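Local atomic coordinates of glucosamine-6-phosphate deaminase (Bacillus subtilis, PDB entry 2BKX), a protein that is an enzyme of the glucosamine-6-phosphate isomerase and 6-phosphogluconolactonase family, with a Rossmann-like alpha/beta fold. Residues T63-E68 with H99-G104; S150-V155 with I184-S189. All blocks are in the same frame, centred on the assembly; numbering follows the deposited sequence. Where two conformers were deposited one is given.

In the fold
Contact 1 closes along the chain before contact 2 opens, and their centres lie about 13 Å apart. Both reach one mixed sheet: strand 62-69 pairs in parallel with 99-100 and antiparallel with 178-181, which in turn pairs with 153-156. Helix 109-122 packs against both contacts. They meet directly where Leu66 CD2 packs against Ile187 CG1, at 3.9 Å. Contact 1 supplies Leu66 and Asp67 to the pocket holding fructose -6-phosphate, whereas in contact 2 the side chain of Ile184 stays about 10 Å from that ligand.

Contact 1: T63-E68 with H99-G104; sequences TVNLDE and HFIPNG. With F6R (fructose -6-phosphate), chain C.
Thr63 and His99 are joined side chain to side chain across two parallel strands, with OG1 of Thr63 2.7 Å from ND1 of His99 in a hydrogen bond whose direction is open. Helix 80-89 connects the two strands in a beta-alpha-beta unit of this Rossmann-like fold. OG1 meets the imidazole at its edge, near the ring plane, while Ser94 holds NE2 and Phe89 stacks on the ring. The same hydroxyl also binds a water, which donates to Phe100 O and accepts from Asn65 ND2 at 2.7 Å, so one water ties both backbone and side chains together. The strands themselves are joined by Phe100 N to Thr63 O (2.8 Å) and Asn65 N to Phe100 O (3.0 Å). Farther on, Asn65 CB packs 3.9 Å from Ile101 CG1, the two side chains lying side by side.

Leu66 and Asp67 belong to the pocket of fructose -6-phosphate. Glu68 CG, anti to the backbone N (chi1 177°), lies 3.4 Å from Pro102 O; OE2 is hydrogen-bonded to His81 ND1 and OE1 to the backbone N of Tyr80, and a second water bridges OE2 to Gly104 N.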
ATOM      1  N   THR A  63     -12.119  -2.979  -3.324  1.00  6.36           N
ATOM      2  CA  THR A  63     -10.733  -2.743  -2.900  1.00  6.58           C
ATOM      3  C   THR A  63     -10.094  -3.970  -2.298  1.00  5.87           C
ATOM      4  O   THR A  63     -10.780  -4.807  -1.672  1.00  5.61           O
ATOM      5  CB  THR A  63     -10.646  -1.563  -1.908  1.00  8.10           C
ATOM      6  OG1 THR A  63     -11.247  -1.888  -0.655  1.00  6.63           O
ATOM      7  CG2 THR A  63     -11.342  -0.335  -2.456  1.00  8.57           C
ATOM      8  N   VAL A  64      -8.765  -4.051  -2.474  1.00  6.19           N
ATOM      9  CA  VAL A  64      -7.947  -5.079  -1.830  1.00  6.28           C
ATOM     10  C   VAL A  64      -6.765  -4.354  -1.180  1.00  5.33           C
ATOM     11  O   VAL A  64      -6.132  -3.482  -1.794  1.00  7.54           O
ATOM     12  CB  VAL A  64      -7.460  -6.188  -2.789  1.00  7.45           C
ATOM     13  CG1 VAL A  64      -8.648  -6.985  -3.261  1.00 10.24           C
ATOM     14  CG2 VAL A  64      -6.735  -5.644  -3.982  1.00 10.40           C
ATOM     15  N   ASN A  65      -6.487  -4.697   0.076  1.00  4.37           N
ATOM     16  CA  ASN A  65      -5.375  -4.097   0.776  1.00  5.12           C
ATOM     17  C   ASN A  65      -4.131  -4.981   0.705  1.00  5.37           C
ATOM     18  O   ASN A  65      -4.216  -6.210   0.607  1.00  6.31           O
ATOM     19  CB  ASN A  65      -5.729  -3.798   2.238  1.00  4.83           C
ATOM     20  CG  ASN A  65      -6.094  -2.362   2.451  1.00  5.13           C
ATOM     21  OD1 ASN A  65      -5.279  -1.562   3.023  1.00  9.73           O
ATOM     22  ND2 ASN A  65      -7.233  -1.983   1.969  1.00  3.99           N
ATOM     23  N   LEU A  66      -2.977  -4.341   0.794  1.00  6.21           N
ATOM     24  CA  LEU A  66      -1.700  -5.034   0.747  1.00  6.47           C
ATOM     25  C   LEU A  66      -1.492  -6.017   1.864  1.00  6.89           C
ATOM     26  O   LEU A  66      -0.923  -7.090   1.665  1.00  7.94           O
ATOM     27  CB  LEU A  66      -0.545  -4.023   0.786  1.00  7.28           C
ATOM     28  CG  LEU A  66      -0.298  -3.203  -0.458  1.00  7.17           C
ATOM     29  CD1 LEU A  66       0.630  -2.025  -0.176  1.00  8.14           C
ATOM     30  CD2 LEU A  66       0.313  -4.054  -1.548  1.00  7.11           C
ATOM     31  N   ASP A  67      -1.873  -5.624   3.074  1.00  6.51           N
ATOM     32  CA  ASP A  67      -1.350  -6.330   4.232  1.00  7.86           C
ATOM     33  C   ASP A  67      -2.178  -6.179   5.483  1.00  7.04           C
ATOM     34  O   ASP A  67      -3.073  -5.334   5.574  1.00  6.61           O
ATOM     35  CB  ASP A  67       0.135  -5.958   4.482  1.00  9.61           C
ATOM     36  CG  ASP A  67       0.462  -4.537   4.332  0.50 10.67           C
ATOM     37  OD1 ASP A  67       1.602  -4.355   3.841  0.50 11.10           O
ATOM     38  OD2 ASP A  67      -0.328  -3.611   4.688  0.50 11.94           O
ATOM     39  N   GLU A  68      -1.891  -7.040   6.459  1.00  6.01           N
ATOM     40  CA  GLU A  68      -2.499  -6.980   7.788  1.00  6.73           C
ATOM     41  C   GLU A  68      -1.553  -7.642   8.753  1.00  6.18           C
ATOM     42  O   GLU A  68      -0.814  -8.567   8.387  1.00  7.35           O
ATOM     43  CB  GLU A  68      -3.848  -7.672   7.822  1.00  6.64           C
ATOM     44  CG  GLU A  68      -4.562  -7.731   9.173  1.00  6.20           C
ATOM     45  CD  GLU A  68      -4.875  -6.367   9.775  1.00  7.78           C
ATOM     46  OE1 GLU A  68      -3.940  -5.635  10.170  1.00  6.78           O
ATOM     47  OE2 GLU A  68      -6.089  -6.012   9.812  1.00 10.58           O
ATOM     48  N   HIS A  99     -14.855  -4.482   0.240  1.00  5.66           N
ATOM     49  CA  HIS A  99     -13.540  -4.071   0.736  1.00  5.85           C
ATOM     50  C   HIS A  99     -12.919  -5.319   1.352  1.00  6.29           C
ATOM     51  O   HIS A  99     -13.472  -5.868   2.304  1.00  7.30           O
ATOM     52  CB  HIS A  99     -13.657  -2.994   1.816  1.00  6.22           C
ATOM     53  CG  HIS A  99     -14.207  -1.686   1.320  1.00  7.06           C
ATOM     54  ND1 HIS A  99     -13.636  -1.011   0.256  1.00  7.93           N
ATOM     55  CD2 HIS A  99     -15.247  -0.913   1.745  1.00  9.69           C
ATOM     56  CE1 HIS A  99     -14.325   0.099   0.028  1.00  9.27           C
ATOM     57  NE2 HIS A  99     -15.327   0.168   0.899  1.00  9.37           N
ATOM     58  N   PHE A 100     -11.773  -5.736   0.822  1.00  5.33           N
ATOM     59  CA  PHE A 100     -11.098  -6.935   1.230  1.00  5.51           C
ATOM     60  C   PHE A 100      -9.723  -6.617   1.817  1.00  5.67           C
ATOM     61  O   PHE A 100      -8.965  -5.788   1.295  1.00  5.58           O
ATOM     62  CB  PHE A 100     -10.948  -7.864   0.031  1.00  6.69           C
ATOM     63  CG  PHE A 100     -12.281  -8.235  -0.595  1.00  5.89           C
ATOM     64  CD1 PHE A 100     -12.650  -7.743  -1.826  1.00  7.91           C
ATOM     65  CD2 PHE A 100     -13.179  -9.019   0.088  1.00  8.76           C
ATOM     66  CE1 PHE A 100     -13.871  -8.079  -2.374  1.00  9.05           C
ATOM     67  CE2 PHE A 100     -14.381  -9.363  -0.468  1.00  9.86           C
ATOM     68  CZ  PHE A 100     -14.732  -8.904  -1.687  1.00  7.15           C
ATOM     69  N   ILE A 101      -9.423  -7.282   2.933  1.00  6.62           N
ATOM     70  CA  ILE A 101      -8.178  -7.124   3.650  1.00  6.88           C
ATOM     71  C   ILE A 101      -7.847  -8.505   4.238  1.00  7.33           C
ATOM     72  O   ILE A 101      -8.754  -9.198   4.692  1.00  8.40           O
ATOM     73  CB  ILE A 101      -8.335  -6.073   4.773  1.00  7.19           C
ATOM     74  CG1 ILE A 101      -8.889  -4.721   4.250  1.00  7.92           C
ATOM     75  CG2 ILE A 101      -7.047  -5.895   5.534  1.00  8.07           C
ATOM     76  CD1 ILE A 101      -9.205  -3.706   5.318  1.00  9.45           C
ATOM     77  N   PRO A 102      -6.570  -8.915   4.245  1.00  7.07           N
ATOM     78  CA  PRO A 102      -6.294 -10.257   4.815  1.00  8.39           C
ATOM     79  C   PRO A 102      -6.694 -10.348   6.271  1.00  8.15           C
ATOM     80  O   PRO A 102      -6.554  -9.373   7.001  1.00  7.88           O
ATOM     81  CB  PRO A 102      -4.784 -10.388   4.650  1.00  8.52           C
ATOM     82  CG  PRO A 102      -4.457  -9.446   3.576  1.00  8.31           C
ATOM     83  CD  PRO A 102      -5.359  -8.287   3.717  1.00  8.26           C
ATOM     84  N   ASN A 103      -7.227 -11.493   6.688  1.00  9.14           N
ATOM     85  CA  ASN A 103      -7.643 -11.689   8.058  1.00 10.09           C
ATOM     86  C   ASN A 103      -6.470 -12.184   8.897  1.00 11.03           C
ATOM     87  O   ASN A 103      -6.162 -13.374   8.886  1.00  9.94           O
ATOM     88  CB  ASN A 103      -8.822 -12.681   8.131  1.00 10.53           C
ATOM     89  CG  ASN A 103      -9.266 -12.965   9.541  1.00 11.85           C
ATOM     90  OD1 ASN A 103      -8.832 -12.303  10.501  1.00 13.72           O
ATOM     91  ND2 ASN A 103     -10.150 -13.961   9.690  1.00 13.68           N
ATOM     92  N   GLY A 104      -5.819 -11.256   9.612  1.00 11.50           N
ATOM     93  CA  GLY A 104      -4.672 -11.594  10.440  1.00 12.57           C
ATOM     94  C   GLY A 104      -5.025 -12.421  11.656  1.00 12.54           C
ATOM     95  O   GLY A 104      -4.133 -12.928  12.330  1.00 12.86           O
TER
HETATM   96  C1  F6R C1243       1.370  -0.273   3.472  1.00 16.24           C
HETATM   97  C2  F6R C1243       2.586  -1.175   3.385  1.00 12.72           C
HETATM   98  C3  F6R C1243       4.010  -0.795   3.809  1.00  8.62           C
HETATM   99  C4  F6R C1243       4.220   0.722   3.989  1.00  6.82           C
HETATM  100  C5  F6R C1243       5.640   1.099   4.380  1.00  7.20           C
HETATM  101  C6  F6R C1243       5.783   2.601   4.598  1.00  6.19           C
HETATM  102  O1  F6R C1243       0.139  -1.016   3.391  1.00 14.45           O
HETATM  103  O2  F6R C1243       2.410  -2.268   2.892  1.00 18.38           O
HETATM  104  O3  F6R C1243       4.905  -1.192   2.785  1.00  8.67           O
HETATM  105  O4  F6R C1243       3.884   1.366   2.764  1.00  7.31           O
HETATM  106  O5  F6R C1243       6.080   0.387   5.530  1.00  7.57           O
HETATM  107  O6  F6R C1243       4.999   2.972   5.742  1.00  5.77           O
HETATM  108  P   F6R C1243       4.769   4.519   6.056  1.00  5.35           P
HETATM  109  O1P F6R C1243       3.873   5.050   4.971  1.00  5.89           O
HETATM  110  O2P F6R C1243       6.129   5.161   5.996  1.00  6.22           O
HETATM  111  O3P F6R C1243       4.124   4.591   7.402  1.00  5.38           O
HETATM  112  O   HOH W   1      -9.480  -3.080   0.942  1.00  7.67           O
HETATM  113  O   HOH W   2      -7.271  -8.835  11.026  1.00 16.89           O

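Contact 2: S150-V155 with I184-S189; sequences SRTHVV and IQTILS
The guanidinium of Arg151 lies with one face against Gln185, whose CG sits 3.4 Å above the plane of the group and over its centre. A water lies at the edge, in the plane, accepting from NH2 of Arg151 at 2.9 Å and hydrogen-bonded also to Ser189 OG. The two side chains run side by side and point the same way. The Gln185 amide plane is turned 38° from that of the guanidinium, and it is the CG methylene that lies over the face. Gln185 sends CG anti to its backbone N (chi1 179°), which sets that carbon over Arg151. The other flat group, the His153 ring, turns back on its own segment: ND1 donates to Arg151 O at 2.7 Å, with the oxygen 24° out of the ring plane.

Ser150 grips the start of helix 184-188 twice. Its OG, which also binds Ser147 O, accepts from Ile184 N at 2.9 Å, and its carbonyl oxygen takes the N-H of Gln185 at 2.8 Å. First-turn amides have no earlier turn of their own helix to bond to, and here a distant loop supplies the acceptors.

Beside this grip, Thr186 OG1 lies 3.5 Å from Arg151 CA and close to Thr152 N. One acidic residue draws the two segments together: Glu117 accepts from the hydroxyls of both Thr152 and Thr186 through OE1, and forms a salt bridge with Arg151 NH2 through OE2. Glu117 belongs to helix 109-122, against which Thr152 and Val154 also pack, while His153 and Val155 continue the chain into strand 153-156, paired antiparallel with strand 178-181 directly ahead of helix 184-188.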
ATOM      1  N   SER A 150       6.980 -14.013  -5.515  1.00  6.00           N
ATOM      2  CA  SER A 150       6.180 -14.260  -4.333  1.00  6.24           C
ATOM      3  C   SER A 150       4.723 -13.874  -4.517  1.00  5.67           C
ATOM      4  O   SER A 150       4.397 -12.917  -5.230  1.00  6.69           O
ATOM      5  CB  SER A 150       6.769 -13.495  -3.153  1.00  5.78           C
ATOM      6  OG  SER A 150       6.875 -12.114  -3.372  1.00  6.75           O
ATOM      7  N   ARG A 151       3.867 -14.639  -3.839  1.00  6.24           N
ATOM      8  CA  ARG A 151       2.423 -14.429  -3.797  1.00  6.39           C
ATOM      9  C   ARG A 151       2.031 -14.086  -2.354  1.00  6.23           C
ATOM     10  O   ARG A 151       2.916 -13.912  -1.515  1.00  7.65           O
ATOM     11  CB  ARG A 151       1.719 -15.681  -4.315  1.00  7.81           C
ATOM     12  CG  ARG A 151       1.982 -15.925  -5.793  1.00 10.49           C
ATOM     13  CD  ARG A 151       1.139 -15.051  -6.671  1.00 13.32           C
ATOM     14  NE  ARG A 151       1.370 -15.337  -8.093  1.00 15.38           N
ATOM     15  CZ  ARG A 151       0.682 -14.798  -9.052  1.00 15.92           C
ATOM     16  NH1 ARG A 151       0.972 -15.099 -10.325  1.00 18.70           N
ATOM     17  NH2 ARG A 151      -0.255 -13.916  -8.763  1.00 18.61           N
ATOM     18  N   THR A 152       0.737 -13.940  -2.066  1.00  6.33           N
ATOM     19  CA  THR A 152       0.345 -13.520  -0.735  1.00  6.61           C
ATOM     20  C   THR A 152       0.884 -14.555   0.257  1.00  6.35           C
ATOM     21  O   THR A 152       0.759 -15.777   0.031  1.00  8.21           O
ATOM     22  CB  THR A 152      -1.187 -13.376  -0.641  1.00  6.82           C
ATOM     23  OG1 THR A 152      -1.676 -12.412  -1.599  1.00  7.46           O
ATOM     24  CG2 THR A 152      -1.606 -12.938   0.713  1.00  6.93           C
ATOM     25  N   HIS A 153       1.493 -14.097   1.353  1.00  5.94           N
ATOM     26  CA  HIS A 153       2.173 -14.992   2.277  1.00  6.46           C
ATOM     27  C   HIS A 153       2.351 -14.379   3.647  1.00  6.64           C
ATOM     28  O   HIS A 153       2.231 -13.163   3.801  1.00  6.91           O
ATOM     29  CB  HIS A 153       3.514 -15.476   1.702  1.00  6.74           C
ATOM     30  CG  HIS A 153       4.564 -14.418   1.536  1.00  8.06           C
ATOM     31  ND1 HIS A 153       4.477 -13.411   0.610  1.00  9.81           N
ATOM     32  CD2 HIS A 153       5.769 -14.275   2.131  1.00 12.64           C
ATOM     33  CE1 HIS A 153       5.558 -12.646   0.691  1.00  8.69           C
ATOM     34  NE2 HIS A 153       6.353 -13.142   1.618  1.00 12.71           N
ATOM     35  N   VAL A 154       2.647 -15.262   4.609  1.00  7.44           N
ATOM     36  CA  VAL A 154       3.001 -14.916   5.971  1.00  7.83           C
ATOM     37  C   VAL A 154       4.470 -14.583   6.041  1.00  7.85           C
ATOM     38  O   VAL A 154       5.299 -15.317   5.537  1.00  9.87           O
ATOM     39  CB  VAL A 154       2.684 -16.058   6.942  1.00  8.72           C
ATOM     40  CG1 VAL A 154       3.001 -15.673   8.391  1.00  9.27           C
ATOM     41  CG2 VAL A 154       1.218 -16.416   6.835  1.00 10.44           C
ATOM     42  N   VAL A 155       4.785 -13.441   6.644  1.00  8.09           N
ATOM     43  CA  VAL A 155       6.140 -12.932   6.783  1.00  8.51           C
ATOM     44  C   VAL A 155       6.490 -12.594   8.208  1.00  8.61           C
ATOM     45  O   VAL A 155       5.625 -12.212   9.001  1.00  9.53           O
ATOM     46  CB  VAL A 155       6.361 -11.686   5.904  1.00  8.66           C
ATOM     47  CG1 VAL A 155       6.138 -12.076   4.451  1.00 11.00           C
ATOM     48  CG2 VAL A 155       5.436 -10.517   6.324  1.00  8.96           C
ATOM     49  N   ILE A 184       5.171  -9.890  -4.129  1.00  5.28           N
ATOM     50  CA  ILE A 184       5.666  -9.029  -5.174  1.00  5.68           C
ATOM     51  C   ILE A 184       4.980  -9.320  -6.512  1.00  5.03           C
ATOM     52  O   ILE A 184       4.631  -8.392  -7.250  1.00  5.32           O
ATOM     53  CB  ILE A 184       7.194  -9.073  -5.274  1.00  5.45           C
ATOM     54  CG1 ILE A 184       7.821  -8.573  -3.967  1.00  7.56           C
ATOM     55  CG2 ILE A 184       7.702  -8.291  -6.479  1.00  6.11           C
ATOM     56  CD1 ILE A 184       9.300  -8.640  -3.872  1.00  7.53           C
ATOM     57  N   GLN A 185       4.772 -10.600  -6.837  1.00  5.75           N
ATOM     58  CA  GLN A 185       4.079 -10.891  -8.072  1.00  6.13           C
ATOM     59  C   GLN A 185       2.619 -10.432  -8.007  1.00  6.11           C
ATOM     60  O   GLN A 185       2.044  -9.960  -8.992  1.00  6.99           O
ATOM     61  CB  GLN A 185       4.163 -12.375  -8.429  1.00  7.81           C
ATOM     62  CG  GLN A 185       3.442 -12.727  -9.694  1.00  9.26           C
ATOM     63  CD  GLN A 185       4.020 -12.084 -10.904  1.00 16.01           C
ATOM     64  OE1 GLN A 185       5.113 -12.418 -11.302  1.00 21.29           O
ATOM     65  NE2 GLN A 185       3.266 -11.179 -11.525  1.00 20.71           N
ATOM     66  N   THR A 186       2.004 -10.548  -6.835  1.00  6.21           N
ATOM     67  CA  THR A 186       0.639 -10.053  -6.651  1.00  6.89           C
ATOM     68  C   THR A 186       0.555  -8.547  -6.982  1.00  6.84           C
ATOM     69  O   THR A 186      -0.369  -8.057  -7.655  1.00  9.34           O
ATOM     70  CB  THR A 186       0.152 -10.262  -5.190  1.00  7.62           C
ATOM     71  OG1 THR A 186       0.618 -11.520  -4.681  1.00  7.26           O
ATOM     72  CG2 THR A 186      -1.348 -10.196  -5.128  1.00  8.36           C
ATOM     73  N   ILE A 187       1.546  -7.809  -6.492  1.00  6.32           N
ATOM     74  CA  ILE A 187       1.633  -6.359  -6.757  1.00  6.11           C
ATOM     75  C   ILE A 187       1.901  -6.056  -8.250  1.00  6.19           C
ATOM     76  O   ILE A 187       1.236  -5.216  -8.878  1.00  7.11           O
ATOM     77  CB  ILE A 187       2.706  -5.742  -5.854  1.00  6.25           C
ATOM     78  CG1 ILE A 187       2.257  -5.806  -4.383  1.00  6.36           C
ATOM     79  CG2 ILE A 187       3.114  -4.307  -6.313  1.00  5.93           C
ATOM     80  CD1 ILE A 187       3.377  -5.540  -3.386  1.00  7.84           C
ATOM     81  N   LEU A 188       2.846  -6.794  -8.835  1.00  6.36           N
ATOM     82  CA  LEU A 188       3.240  -6.577 -10.226  1.00  6.72           C
ATOM     83  C   LEU A 188       2.128  -6.903 -11.207  1.00  6.65           C
ATOM     84  O   LEU A 188       2.147  -6.420 -12.334  1.00  7.43           O
ATOM     85  CB  LEU A 188       4.465  -7.394 -10.581  1.00  7.62           C
ATOM     86  CG  LEU A 188       5.771  -6.910  -9.996  1.00  7.40           C
ATOM     87  CD1 LEU A 188       6.870  -7.905 -10.287  1.00  8.30           C
ATOM     88  CD2 LEU A 188       6.166  -5.509 -10.499  1.00  9.67           C
ATOM     89  N   SER A 189       1.156  -7.727 -10.809  1.00  6.88           N
ATOM     90  CA  SER A 189       0.011  -8.020 -11.666  1.00  7.98           C
ATOM     91  C   SER A 189      -0.970  -6.868 -11.822  1.00  7.03           C
ATOM     92  O   SER A 189      -1.858  -6.937 -12.663  1.00  9.46           O
ATOM     93  CB  SER A 189      -0.678  -9.265 -11.149  1.00  8.63           C
ATOM     94  OG  SER A 189       0.184 -10.383 -11.327  1.00 15.02           O
TER
HETATM   95  O   HOH W   3      -1.361 -12.589 -11.120  1.00 28.56           O